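Multidrug resistance protein (Vibrio cholerae, PDB 1YC9) forms a trimeric outer-membrane exit duct for multidrug efflux and could be involved in resistance to puromycin, acriflavine and tetraphenylarsonium chloride. Local coordinates at residues Gly67-Phe72 / Ala120-Ala125; Leu106-Asp111 / Val287-Phe292; Tyr158-Thr163 / Asn411-Val416; Ala166-Arg171 / Ser201-Leu206; Ala260-Ala265 / Asn346-Gln351. The protein carries 1 engineered substitution. All blocks are in the same frame, centred on the assembly; numbering follows the deposited sequence.

The five contacts are spread along an elongated chain, from the four-stranded sheet it gives to the membrane barrel to the far part of the helical barrel. Contact 2 joins the two middle strands of that sheet. Contact 1, about 17 Å from it between centres, lies at the junction with the helices, and the two touch. Contact 5 follows further down the helical part, about 26 Å from contact 1 between centres. Contacts 3 and 4 lie beyond it, their centres about 12 Å apart, and are joined by the Arg413-Glu205 salt bridge. Helix 117-183 enters contacts 1, 3 and 4 and so runs much of the length. Contacts 4 and 5 are nested inside the loop that contact 3 closes.

Contact 1: residues Gly67-Phe72 / Ala120-Ala125; sequences GAIRSF and AAVVAA
At the junction where the helical barrel gives way to the membrane barrel, Val122 near the start of helix 117-183 packs against Gly67, the last residue of helix 47-67, and against Ile69 and Arg70 in the turn that leads on to strand 73-84. Nearly the whole meeting is made by one methyl group. With CG1 of Val122 anti to the backbone N (chi1 177°), its other branch, CG2, is the one received by the turn. Gly67 comes up with its backbone, CA lying 3.8 Å from Val122 CG2. Ile69 CG2 reaches the same methyl at 3.8 Å, the two side chains sliding past each other in opposite directions. Arg70 lends its aliphatic part, with CD 3.5 Å and CG 3.7 Å from Val122 CG2. An arginine suits this surface position because its methylenes can rest on a valine while the guanidinium continues beyond them.

The turn owes its shape to two backbone bonds, Arg70 N to Gly67 O and Ser71 N to Ala68 O, which carry the helical path slightly further before the strand begins. This joint between helix and strand is a hallmark of the outer membrane factor fold, in which every chain must switch between barrel types several times. One residue earlier in helix 117-183, Ala121 CB stands 4.3 Å from Ile69 CD1, a looser touch that a small alanine leaves room for. Ser71 OG bonds Phe72 O at 2.7 Å, the donor lying above the carbonyl plane. Ala68 and Ser71 also pack on Thr323 and Gly324 of a second subunit.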
# COMPACT_ATOMS: atom_id res chain seq x y z
N GLY A 67 20.69 1.37 -23.78
CA GLY A 67 21.56 1.97 -24.78
C GLY A 67 22.30 0.98 -25.66
O GLY A 67 22.60 1.29 -26.83
N ALA A 68 22.57 -0.24 -25.14
CA ALA A 68 23.15 -1.31 -25.94
C ALA A 68 22.37 -1.65 -27.19
O ALA A 68 22.91 -2.15 -28.17
CB ALA A 68 23.32 -2.59 -25.07
N ILE A 69 21.08 -1.39 -27.22
CA ILE A 69 20.31 -1.71 -28.41
C ILE A 69 20.76 -0.93 -29.66
O ILE A 69 20.52 -1.34 -30.78
CB ILE A 69 18.81 -1.44 -28.13
CG1 ILE A 69 17.90 -2.17 -29.10
CG2 ILE A 69 18.44 0.00 -28.12
CD1 ILE A 69 16.41 -1.97 -28.73
N ARG A 70 21.41 0.21 -29.44
CA ARG A 70 21.90 1.02 -30.56
C ARG A 70 23.35 0.70 -30.96
O ARG A 70 23.84 1.23 -31.95
CB ARG A 70 21.74 2.48 -30.23
CG ARG A 70 20.33 2.93 -29.91
CD ARG A 70 20.17 4.37 -29.77
NE ARG A 70 20.37 4.95 -31.08
CZ ARG A 70 20.41 6.23 -31.34
NH1 ARG A 70 20.26 7.11 -30.34
NH2 ARG A 70 20.63 6.59 -32.61
N SER A 71 24.04 -0.15 -30.22
CA SER A 71 25.34 -0.57 -30.61
C SER A 71 25.29 -1.79 -31.51
O SER A 71 24.27 -2.49 -31.55
CB SER A 71 26.23 -0.88 -29.37
OG SER A 71 26.13 -2.19 -28.99
N PHE A 72 26.41 -2.11 -32.14
CA PHE A 72 26.62 -3.45 -32.67
C PHE A 72 27.10 -4.42 -31.54
O PHE A 72 27.49 -3.99 -30.46
CB PHE A 72 27.49 -3.48 -33.88
CG PHE A 72 28.81 -2.79 -33.75
CD1 PHE A 72 29.78 -3.28 -32.92
CD2 PHE A 72 29.10 -1.71 -34.52
CE1 PHE A 72 31.02 -2.69 -32.84
CE2 PHE A 72 30.31 -1.12 -34.45
CZ PHE A 72 31.28 -1.58 -33.62
N ALA A 120 14.04 5.36 -29.92
CA ALA A 120 12.96 5.66 -29.01
C ALA A 120 13.07 4.85 -27.73
O ALA A 120 12.73 5.31 -26.64
CB ALA A 120 11.56 5.37 -29.71
N ALA A 121 13.59 3.65 -27.86
CA ALA A 121 13.81 2.77 -26.72
C ALA A 121 14.81 3.40 -25.78
O ALA A 121 14.62 3.42 -24.56
CB ALA A 121 14.26 1.44 -27.16
N VAL A 122 15.87 3.96 -26.36
CA VAL A 122 16.86 4.60 -25.50
C VAL A 122 16.34 5.88 -24.89
O VAL A 122 16.56 6.10 -23.72
CB VAL A 122 18.19 4.80 -26.23
CG1 VAL A 122 19.19 5.53 -25.34
CG2 VAL A 122 18.67 3.50 -26.68
N VAL A 123 15.58 6.68 -25.63
CA VAL A 123 14.94 7.85 -25.05
C VAL A 123 13.99 7.53 -23.89
O VAL A 123 13.97 8.22 -22.88
CB VAL A 123 14.21 8.68 -26.10
CG1 VAL A 123 13.50 9.83 -25.44
CG2 VAL A 123 15.24 9.23 -27.12
N ALA A 124 13.26 6.44 -24.05
CA ALA A 124 12.38 5.97 -23.00
C ALA A 124 13.18 5.58 -21.78
O ALA A 124 12.85 5.98 -20.69
CB ALA A 124 11.55 4.78 -23.51
N ALA A 125 14.28 4.87 -21.99
CA ALA A 125 15.10 4.42 -20.86
C ALA A 125 15.81 5.60 -20.13
O ALA A 125 15.95 5.60 -18.90
CB ALA A 125 16.13 3.43 -21.35

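Contact 2: residues Leu106-Asp111 / Val287-Phe292; sequences LNFQYD and VTLSAF
Segments 106-111 and 287-292 pair as antiparallel strands, their short axes 4.6 Å apart at closest and their directions 167° apart. Phe108 with Ala291 and Tyr110 with Leu289 are the hydrogen-bonded pairs, each joined by two N-H to O=C bonds. The one from Leu289 N to Tyr110 O is the shortest of the four at 2.6 Å and arrives nearly along the C=O axis. In the non-hydrogen-bonded pair of Gln109 and Ser290, CA-H groups approach the carbonyls instead, as with Ser290 CA and Phe108 O at 3.4 Å.

Phe108, Tyr110, Leu289 and Ala291 put their side chains on one face of the sheet. Phe108 has CG anti to the backbone N (chi1 167°), and the edge of its ring passes the neighbouring strand: CE2 lies 4.0 Å from Leu289 CD2 and CD2 lies 4.2 Å from Ala291 CB. These are the two central strands of the four that each subunit contributes to the membrane barrel, as in TolC, and an apolar face of this kind is consistent with one turned to lipid.

The other face carries Asn107, Gln109, Asp111, Thr288 and Ser290 with Phe292, a mostly polar set consistent with the inside of a channel. Ser290 OG gives a weak hydrogen bond to Gln109 OE1 at 3.3 Å. Asp111 rests OD1 3.7 Å from Thr288 CG2, while its OD2 is held by Asn118 ND2. Asp286 OD2 lies close to Asp111 OD1, and this crowding of like charge may favour protonation of one of the two.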
# COMPACT_ATOMS: atom_id res chain seq x y z
N LEU A 106 34.19 -15.32 -35.50
CA LEU A 106 33.86 -14.05 -34.90
C LEU A 106 32.53 -13.65 -35.56
O LEU A 106 32.44 -13.70 -36.77
CB LEU A 106 34.98 -13.06 -35.25
CG LEU A 106 34.84 -11.65 -34.69
CD1 LEU A 106 34.76 -11.64 -33.22
CD2 LEU A 106 36.06 -10.84 -35.17
N ASN A 107 31.54 -13.28 -34.76
CA ASN A 107 30.20 -13.03 -35.23
C ASN A 107 29.86 -11.58 -34.85
O ASN A 107 30.24 -11.09 -33.77
CB ASN A 107 29.21 -13.94 -34.49
CG ASN A 107 29.37 -15.42 -34.82
OD1 ASN A 107 30.25 -15.83 -35.55
ND2 ASN A 107 28.48 -16.24 -34.23
N PHE A 108 29.05 -10.95 -35.69
CA PHE A 108 28.73 -9.57 -35.59
C PHE A 108 27.26 -9.39 -35.95
O PHE A 108 26.78 -9.98 -36.91
CB PHE A 108 29.56 -8.82 -36.58
CG PHE A 108 29.12 -7.40 -36.79
CD1 PHE A 108 29.70 -6.38 -36.07
CD2 PHE A 108 28.17 -7.10 -37.75
CE1 PHE A 108 29.33 -5.06 -36.29
CE2 PHE A 108 27.77 -5.78 -37.95
CZ PHE A 108 28.37 -4.78 -37.23
N GLN A 109 26.57 -8.57 -35.19
CA GLN A 109 25.19 -8.19 -35.51
C GLN A 109 24.95 -6.72 -35.21
O GLN A 109 25.44 -6.20 -34.22
CB GLN A 109 24.22 -9.06 -34.76
CG GLN A 109 22.77 -8.87 -35.12
CD GLN A 109 22.04 -10.20 -34.92
OE1 GLN A 109 21.78 -10.93 -35.89
NE2 GLN A 109 21.84 -10.56 -33.67
N TYR A 110 24.20 -6.04 -36.09
CA TYR A 110 23.86 -4.61 -35.96
C TYR A 110 22.43 -4.43 -36.53
O TYR A 110 22.09 -4.93 -37.62
CB TYR A 110 24.88 -3.68 -36.69
CG TYR A 110 24.45 -2.25 -36.60
CD1 TYR A 110 24.36 -1.63 -35.37
CD2 TYR A 110 24.02 -1.53 -37.74
CE1 TYR A 110 23.98 -0.35 -35.25
CE2 TYR A 110 23.60 -0.24 -37.63
CZ TYR A 110 23.56 0.35 -36.45
OH TYR A 110 23.07 1.60 -36.30
N ASP A 111 21.60 -3.79 -35.76
CA ASP A 111 20.26 -3.40 -36.14
C ASP A 111 20.30 -1.98 -36.73
O ASP A 111 20.61 -1.02 -36.01
CB ASP A 111 19.42 -3.45 -34.86
CG ASP A 111 17.95 -3.53 -35.10
OD1 ASP A 111 17.53 -3.45 -36.25
OD2 ASP A 111 17.12 -3.63 -34.14
N VAL A 287 15.50 -3.78 -40.47
CA VAL A 287 16.64 -4.05 -41.31
C VAL A 287 17.87 -4.26 -40.39
O VAL A 287 18.09 -3.45 -39.48
CB VAL A 287 16.95 -2.93 -42.31
CG1 VAL A 287 18.14 -3.34 -43.20
CG2 VAL A 287 15.74 -2.62 -43.16
N THR A 288 18.54 -5.38 -40.57
CA THR A 288 19.63 -5.79 -39.69
C THR A 288 20.83 -6.06 -40.58
O THR A 288 20.73 -6.06 -41.83
CB THR A 288 19.25 -7.00 -38.84
OG1 THR A 288 18.71 -7.98 -39.74
CG2 THR A 288 18.11 -6.68 -37.88
N LEU A 289 22.01 -6.11 -39.97
CA LEU A 289 23.20 -6.46 -40.66
C LEU A 289 23.89 -7.53 -39.80
O LEU A 289 23.93 -7.40 -38.55
CB LEU A 289 24.10 -5.25 -40.78
CG LEU A 289 25.41 -5.41 -41.52
CD1 LEU A 289 25.30 -5.55 -43.00
CD2 LEU A 289 26.19 -4.08 -41.23
N SER A 290 24.35 -8.59 -40.45
CA SER A 290 25.06 -9.68 -39.77
C SER A 290 26.32 -9.98 -40.55
O SER A 290 26.40 -9.79 -41.76
CB SER A 290 24.20 -11.00 -39.76
OG SER A 290 23.12 -10.74 -38.89
N ALA A 291 27.30 -10.50 -39.85
CA ALA A 291 28.50 -10.89 -40.48
C ALA A 291 29.23 -11.90 -39.59
O ALA A 291 29.03 -11.94 -38.37
CB ALA A 291 29.42 -9.66 -40.77
N PHE A 292 30.08 -12.68 -40.23
CA PHE A 292 31.03 -13.52 -39.50
C PHE A 292 32.24 -13.76 -40.29
O PHE A 292 32.27 -13.59 -41.52
CB PHE A 292 30.34 -14.88 -39.10
CG PHE A 292 30.36 -15.90 -40.15
CD1 PHE A 292 31.38 -16.88 -40.19
CD2 PHE A 292 29.35 -15.98 -41.09
CE1 PHE A 292 31.39 -17.85 -41.17
CE2 PHE A 292 29.34 -16.99 -42.01
CZ PHE A 292 30.34 -17.88 -42.09

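Contact 3: residues Tyr158-Thr163 / Asn411-Val416; sequences YANQET and NQRALV
Ala159, in the 158-163 part of helix 117-183, is the first residue to touch, its methyl meeting Val416 of the antiparallel helix. CB lies 3.3 Å from Val416 CG1, closer than usual carbon contact, and Val416 has a chi1 of 145°, off a staggered position; both the closeness and any strain it would imply are doubtful. The small alanine suits a near approach.

Asn160 follows with the polar link. Arg413 NE donates to Asn160 OD1 at 2.9 Å in a nearly straight bond, 167° at the hydrogen, which lies in both the carbonyl plane and the guanidinium plane. The two flat groups are nevertheless turned 71° from each other, and the side chains cross at about a right angle. Asn160 ND2 donates to Arg156 O, one turn back, which fixes the rotation of the amide and leaves OD1 facing the arginine. Asn160 ND2 also lies 3.3 Å from Val416 CG1.

Thr163 closes the row, with both branches at work. CG2 sits 3.7 Å from Gln412 CB, and OG1 lies 3.6 Å from Val416 CG2. A water donates to Thr163 O at 2.8 Å and to Gln412 OE1 at 2.7 Å, bridging the helices through backbone and side chain.

Arg413 turns its NH1 to Glu205 in a salt bridge, so helix 189-223 shares the charge beside this pair of helices, while Asn411 packs on helix 326-391 and on Ser201 of a third subunit.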
# COMPACT_ATOMS: atom_id res chain seq x y z
N TYR A 158 7.13 17.30 24.63
CA TYR A 158 7.90 17.94 25.71
C TYR A 158 7.17 19.18 26.21
O TYR A 158 7.14 19.41 27.41
CB TYR A 158 9.33 18.32 25.28
CG TYR A 158 10.38 17.31 25.59
CD1 TYR A 158 10.80 16.41 24.61
CD2 TYR A 158 10.96 17.25 26.84
CE1 TYR A 158 11.79 15.49 24.86
CE2 TYR A 158 11.99 16.29 27.11
CZ TYR A 158 12.39 15.42 26.10
OH TYR A 158 13.35 14.49 26.29
N ALA A 159 6.53 19.94 25.32
CA ALA A 159 5.73 21.08 25.75
C ALA A 159 4.54 20.67 26.61
O ALA A 159 4.25 21.31 27.63
CB ALA A 159 5.23 21.92 24.51
N ASN A 160 3.83 19.61 26.19
CA ASN A 160 2.74 19.08 26.97
C ASN A 160 3.25 18.53 28.32
O ASN A 160 2.60 18.73 29.33
CB ASN A 160 1.96 18.02 26.19
CG ASN A 160 0.93 18.63 25.28
OD1 ASN A 160 -0.21 18.76 25.64
ND2 ASN A 160 1.34 19.03 24.08
N GLN A 161 4.45 17.94 28.33
CA GLN A 161 5.05 17.51 29.56
C GLN A 161 5.26 18.71 30.51
O GLN A 161 4.89 18.63 31.67
CB GLN A 161 6.34 16.79 29.33
CG GLN A 161 7.08 16.40 30.65
CD GLN A 161 8.43 15.78 30.41
OE1 GLN A 161 9.35 16.43 29.93
NE2 GLN A 161 8.55 14.54 30.77
N GLU A 162 5.80 19.82 30.02
CA GLU A 162 6.07 20.96 30.89
C GLU A 162 4.75 21.49 31.47
O GLU A 162 4.62 21.75 32.69
CB GLU A 162 6.78 22.05 30.12
CG GLU A 162 7.47 23.05 31.01
CD GLU A 162 8.41 23.94 30.21
OE1 GLU A 162 7.88 24.87 29.61
OE2 GLU A 162 9.65 23.69 30.19
N THR A 163 3.77 21.64 30.61
CA THR A 163 2.45 22.14 30.98
C THR A 163 1.72 21.27 32.01
O THR A 163 1.16 21.78 33.04
CB THR A 163 1.61 22.22 29.72
OG1 THR A 163 2.21 23.17 28.82
CG2 THR A 163 0.20 22.77 29.99
N ASN A 411 -7.03 24.64 28.09
CA ASN A 411 -6.66 25.72 27.18
C ASN A 411 -5.15 25.85 26.99
O ASN A 411 -4.71 26.10 25.89
CB ASN A 411 -7.28 27.05 27.62
CG ASN A 411 -8.79 27.03 27.63
OD1 ASN A 411 -9.38 26.44 26.77
ND2 ASN A 411 -9.41 27.77 28.53
N GLN A 412 -4.37 25.59 28.02
CA GLN A 412 -2.93 25.61 27.94
C GLN A 412 -2.44 24.52 27.01
O GLN A 412 -1.54 24.73 26.24
CB GLN A 412 -2.29 25.43 29.31
CG GLN A 412 -2.36 26.64 30.19
CD GLN A 412 -1.81 26.35 31.59
OE1 GLN A 412 -1.99 25.22 32.15
NE2 GLN A 412 -1.15 27.34 32.17
N ARG A 413 -3.04 23.33 27.10
CA ARG A 413 -2.64 22.26 26.21
C ARG A 413 -3.02 22.58 24.77
O ARG A 413 -2.21 22.32 23.86
CB ARG A 413 -3.24 20.96 26.68
CG ARG A 413 -2.49 20.56 27.92
CD ARG A 413 -2.85 19.22 28.43
NE ARG A 413 -2.13 18.18 27.68
CZ ARG A 413 -2.46 16.89 27.79
NH1 ARG A 413 -3.44 16.55 28.62
NH2 ARG A 413 -1.81 15.95 27.10
N ALA A 414 -4.21 23.12 24.57
CA ALA A 414 -4.66 23.53 23.23
C ALA A 414 -3.70 24.54 22.66
O ALA A 414 -3.31 24.45 21.51
CB ALA A 414 -6.09 24.07 23.28
N LEU A 415 -3.29 25.49 23.48
CA LEU A 415 -2.31 26.48 23.02
C LEU A 415 -0.99 25.91 22.62
O LEU A 415 -0.48 26.24 21.56
CB LEU A 415 -2.14 27.58 24.07
CG LEU A 415 -1.19 28.70 23.66
CD1 LEU A 415 -1.58 29.33 22.34
CD2 LEU A 415 -1.18 29.74 24.79
N VAL A 416 -0.42 25.04 23.45
CA VAL A 416 0.87 24.41 23.17
C VAL A 416 0.72 23.61 21.86
O VAL A 416 1.62 23.58 21.04
CB VAL A 416 1.26 23.47 24.35
CG1 VAL A 416 1.99 22.24 23.90
CG2 VAL A 416 2.03 24.24 25.42
O HOH W 1 0.29 24.37 33.42

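Contact 4: residues Ala166-Arg171 / Ser201-Leu206; sequences AALQVR and SVEAEL
Leu168 and Val202 face each other at the centre of this buried contact, one from each of two antiparallel helices whose short axes come within 9.4 Å. Val202 meets the backbone side of the leucine: CG1 lies 3.9 Å from Leu168 N and 4.1 Å from Leu168 CB. The rest of Leu168, with CG anti to the backbone N (chi1 -179°), leads on to Glu203 and Leu206. CD2 does most of this work, touching Glu203 CG and Leu206 CD2 at 3.8 Å each, while CD1 rests 3.9 Å from Glu203 CB. The two leucine side chains cross at about a right angle, so that they meet by single methyls and not along their lengths.

Helices 117-183 and 189-223 are consecutive in the chain and form a long helical hairpin, in keeping with the outer membrane factor fold, where such antiparallel pairs line up to make the periplasmic helical barrel. Branched aliphatic residues fill the space between the helices here, and no hydrogen bond spans the two segments.

Glu203 takes part through its extended aliphatic chain, its CB and CG packed on Leu168; Glu203 OE1 makes a long, weak ion pair with Lys372 of a second subunit. Arg171 crosses Val202 at about a right angle, CG 4.0 Å from Val202 CG2. A bend at chi2 (-52°) turns CD back, and NE of Arg171 makes a long, weak pair with Glu405 of helix 398-433, whose Leu409 also packs on Ala167.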
# COMPACT_ATOMS: atom_id res chain seq x y z
N ALA A 166 3.70 21.19 35.44
CA ALA A 166 3.44 22.43 36.18
C ALA A 166 2.05 22.42 36.78
O ALA A 166 1.88 22.81 37.97
CB ALA A 166 3.60 23.65 35.31
N ALA A 167 1.05 21.96 36.02
CA ALA A 167 -0.27 21.80 36.56
C ALA A 167 -0.27 20.80 37.74
O ALA A 167 -0.95 21.06 38.74
CB ALA A 167 -1.29 21.39 35.52
N LEU A 168 0.48 19.70 37.61
CA LEU A 168 0.56 18.70 38.69
C LEU A 168 1.06 19.33 39.98
O LEU A 168 0.57 18.97 41.05
CB LEU A 168 1.44 17.51 38.31
CG LEU A 168 1.59 16.39 39.33
CD1 LEU A 168 0.26 15.83 39.75
CD2 LEU A 168 2.55 15.33 38.79
N GLN A 169 2.04 20.23 39.88
CA GLN A 169 2.61 20.85 41.09
C GLN A 169 1.55 21.65 41.81
O GLN A 169 1.44 21.59 43.06
CB GLN A 169 3.82 21.71 40.79
CG GLN A 169 5.01 21.01 40.16
CD GLN A 169 5.22 19.59 40.63
OE1 GLN A 169 5.69 19.36 41.76
NE2 GLN A 169 4.91 18.61 39.76
N VAL A 170 0.72 22.32 41.01
CA VAL A 170 -0.40 23.06 41.51
C VAL A 170 -1.49 22.16 42.14
O VAL A 170 -1.97 22.47 43.25
CB VAL A 170 -0.98 23.96 40.40
CG1 VAL A 170 -2.29 24.61 40.84
CG2 VAL A 170 0.06 25.05 40.03
N ARG A 171 -1.86 21.09 41.45
CA ARG A 171 -2.83 20.13 41.96
C ARG A 171 -2.43 19.56 43.31
O ARG A 171 -3.31 19.37 44.16
CB ARG A 171 -3.10 18.96 40.98
CG ARG A 171 -3.57 19.37 39.59
CD ARG A 171 -4.74 20.29 39.56
NE ARG A 171 -5.10 20.84 38.25
CZ ARG A 171 -4.50 21.88 37.66
NH1 ARG A 171 -3.44 22.49 38.20
NH2 ARG A 171 -4.97 22.32 36.50
N SER A 201 -5.16 11.84 38.52
CA SER A 201 -5.48 11.91 37.10
C SER A 201 -4.49 12.73 36.28
O SER A 201 -4.10 12.31 35.19
CB SER A 201 -6.86 12.49 36.90
OG SER A 201 -7.21 12.34 35.56
N VAL A 202 -4.09 13.89 36.80
CA VAL A 202 -3.10 14.74 36.14
C VAL A 202 -1.76 14.05 36.10
O VAL A 202 -1.10 14.05 35.07
CB VAL A 202 -3.01 16.15 36.76
CG1 VAL A 202 -1.92 16.97 36.09
CG2 VAL A 202 -4.33 16.86 36.56
N GLU A 203 -1.38 13.37 37.19
CA GLU A 203 -0.16 12.60 37.18
C GLU A 203 -0.22 11.42 36.20
O GLU A 203 0.78 11.13 35.55
CB GLU A 203 0.21 12.08 38.56
CG GLU A 203 1.68 11.66 38.55
CD GLU A 203 2.27 11.49 39.94
OE1 GLU A 203 1.68 11.97 40.91
OE2 GLU A 203 3.31 10.85 40.02
N ALA A 204 -1.36 10.75 36.12
CA ALA A 204 -1.53 9.68 35.15
C ALA A 204 -1.35 10.20 33.72
O ALA A 204 -0.68 9.55 32.91
CB ALA A 204 -2.86 9.05 35.30
N GLU A 205 -1.90 11.37 33.44
CA GLU A 205 -1.69 12.04 32.14
C GLU A 205 -0.22 12.33 31.87
O GLU A 205 0.28 12.04 30.78
CB GLU A 205 -2.54 13.30 32.07
CG GLU A 205 -2.60 13.94 30.69
CD GLU A 205 -3.80 13.50 29.84
OE1 GLU A 205 -4.63 12.68 30.31
OE2 GLU A 205 -3.89 13.96 28.69
N LEU A 206 0.50 12.84 32.86
CA LEU A 206 1.91 13.05 32.76
C LEU A 206 2.72 11.79 32.45
O LEU A 206 3.68 11.82 31.63
CB LEU A 206 2.43 13.71 34.04
CG LEU A 206 3.91 14.06 34.09
CD1 LEU A 206 4.30 15.02 32.99
CD2 LEU A 206 4.33 14.62 35.48

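Contact 5: residues Ala260-Ala265 / Asn346-Gln351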
# COMPACT_ATOMS: atom_id res chain seq x y z
N ALA A 260 9.84 17.15 -7.17
CA ALA A 260 10.46 16.01 -7.85
C ALA A 260 9.40 14.98 -8.30
O ALA A 260 9.59 14.34 -9.32
CB ALA A 260 11.50 15.35 -6.94
N ASP A 261 8.30 14.84 -7.59
CA ASP A 261 7.21 13.91 -8.02
C ASP A 261 6.57 14.32 -9.34
O ASP A 261 6.29 13.49 -10.21
CB ASP A 261 6.15 13.69 -6.93
CG ASP A 261 5.43 14.99 -6.48
OD1 ASP A 261 4.31 14.91 -5.90
OD2 ASP A 261 5.87 16.16 -6.64
N ILE A 262 6.36 15.63 -9.53
CA ILE A 262 5.85 16.14 -10.79
C ILE A 262 6.89 15.92 -11.88
O ILE A 262 6.56 15.49 -12.99
CB ILE A 262 5.48 17.65 -10.70
CG1 ILE A 262 4.30 17.82 -9.75
CG2 ILE A 262 5.19 18.23 -12.06
CD1 ILE A 262 3.97 19.26 -9.41
N THR A 263 8.16 16.22 -11.61
CA THR A 263 9.20 16.01 -12.59
C THR A 263 9.25 14.54 -13.01
O THR A 263 9.33 14.23 -14.18
CB THR A 263 10.50 16.43 -12.00
OG1 THR A 263 10.41 17.84 -11.74
CG2 THR A 263 11.63 16.23 -12.99
N ALA A 264 9.22 13.64 -12.04
CA ALA A 264 9.32 12.21 -12.32
C ALA A 264 8.16 11.78 -13.19
O ALA A 264 8.35 11.08 -14.17
CB ALA A 264 9.38 11.43 -11.07
N ALA A 265 6.96 12.23 -12.84
CA ALA A 265 5.78 11.85 -13.62
C ALA A 265 5.82 12.43 -15.01
O ALA A 265 5.39 11.78 -15.97
CB ALA A 265 4.48 12.24 -12.91
N ASN A 346 -1.15 14.37 -14.39
CA ASN A 346 -2.22 15.30 -14.08
C ASN A 346 -2.62 15.16 -12.64
O ASN A 346 -2.77 16.17 -11.95
CB ASN A 346 -3.39 15.16 -15.06
CG ASN A 346 -3.05 15.76 -16.49
OD1 ASN A 346 -2.19 16.61 -16.62
ND2 ASN A 346 -3.76 15.32 -17.52
N GLY A 347 -2.74 13.91 -12.15
CA GLY A 347 -3.11 13.64 -10.80
C GLY A 347 -2.08 14.22 -9.85
O GLY A 347 -2.42 14.66 -8.73
N THR A 348 -0.81 14.12 -10.24
CA THR A 348 0.28 14.58 -9.39
C THR A 348 0.23 16.08 -9.28
O THR A 348 0.40 16.58 -8.18
CB THR A 348 1.62 14.11 -9.96
OG1 THR A 348 1.67 12.67 -9.94
CG2 THR A 348 2.77 14.50 -9.05
N LEU A 349 -0.07 16.78 -10.40
CA LEU A 349 -0.25 18.21 -10.39
C LEU A 349 -1.41 18.60 -9.46
O LEU A 349 -1.31 19.50 -8.64
CB LEU A 349 -0.58 18.66 -11.80
CG LEU A 349 -0.63 20.14 -12.04
CD1 LEU A 349 0.52 20.83 -11.32
CD2 LEU A 349 -0.53 20.38 -13.53
N VAL A 350 -2.52 17.89 -9.59
CA VAL A 350 -3.70 18.18 -8.78
C VAL A 350 -3.38 17.99 -7.30
O VAL A 350 -3.69 18.86 -6.47
CB VAL A 350 -4.92 17.31 -9.23
CG1 VAL A 350 -6.02 17.39 -8.17
CG2 VAL A 350 -5.41 17.74 -10.62
N GLN A 351 -2.76 16.88 -6.96
CA GLN A 351 -2.41 16.60 -5.60
C GLN A 351 -1.40 17.61 -5.03
O GLN A 351 -1.50 17.94 -3.85
CB GLN A 351 -1.82 15.21 -5.46
CG GLN A 351 -1.68 14.74 -3.99
CD GLN A 351 -2.86 15.10 -2.98
OE1 GLN A 351 -4.12 15.26 -3.33
NE2 GLN A 351 -2.44 15.21 -1.69
O HOH W 2 1.56 14.91 -5.71
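Thr348 of helix 326-391 pushes its methyl between Asp261 and Ile262 of the antiparallel helix 260-281. CG2 lies 3.5 Å from Asp261 OD1 and 3.7 Å from Ile262 CG1, and in both pairs the side chains slide past each other in opposite directions. The other branch, Thr348 OG1, is 4.1 Å from Ala265 CB, one turn on from Asp261, where a small side chain suits the close approach of the helices. Thr348 uses both of its groups: CG2, anti to the backbone N, meets the neighbouring helix, while OG1 donates to Gln344 O on its own helix, which satisfies the hydroxyl without a partner across the contact.

A bridging water adds a polar tie, donating to Asp261 OD1 at 2.8 Å and, over a longer 3.2 Å, to Thr348 O. Asp261 itself is held by a salt bridge from Arg259 to OD1 and by a weak bond from Ile262 N to OD2, which together limit the rotation of the carboxylate.

Further out, Leu256 packs on Ile262, and Ala138 and Ala134 of helix 117-183 lie behind Ala260 and Ala264. From helix 326-391, Asn346 and Val350 touch Pro47 and Gly225 of a third subunit. Small and medium side chains between two antiparallel helices, 9.2 Å apart at their short axes, are in keeping with the closely packed wall of the helical barrel in outer membrane factors.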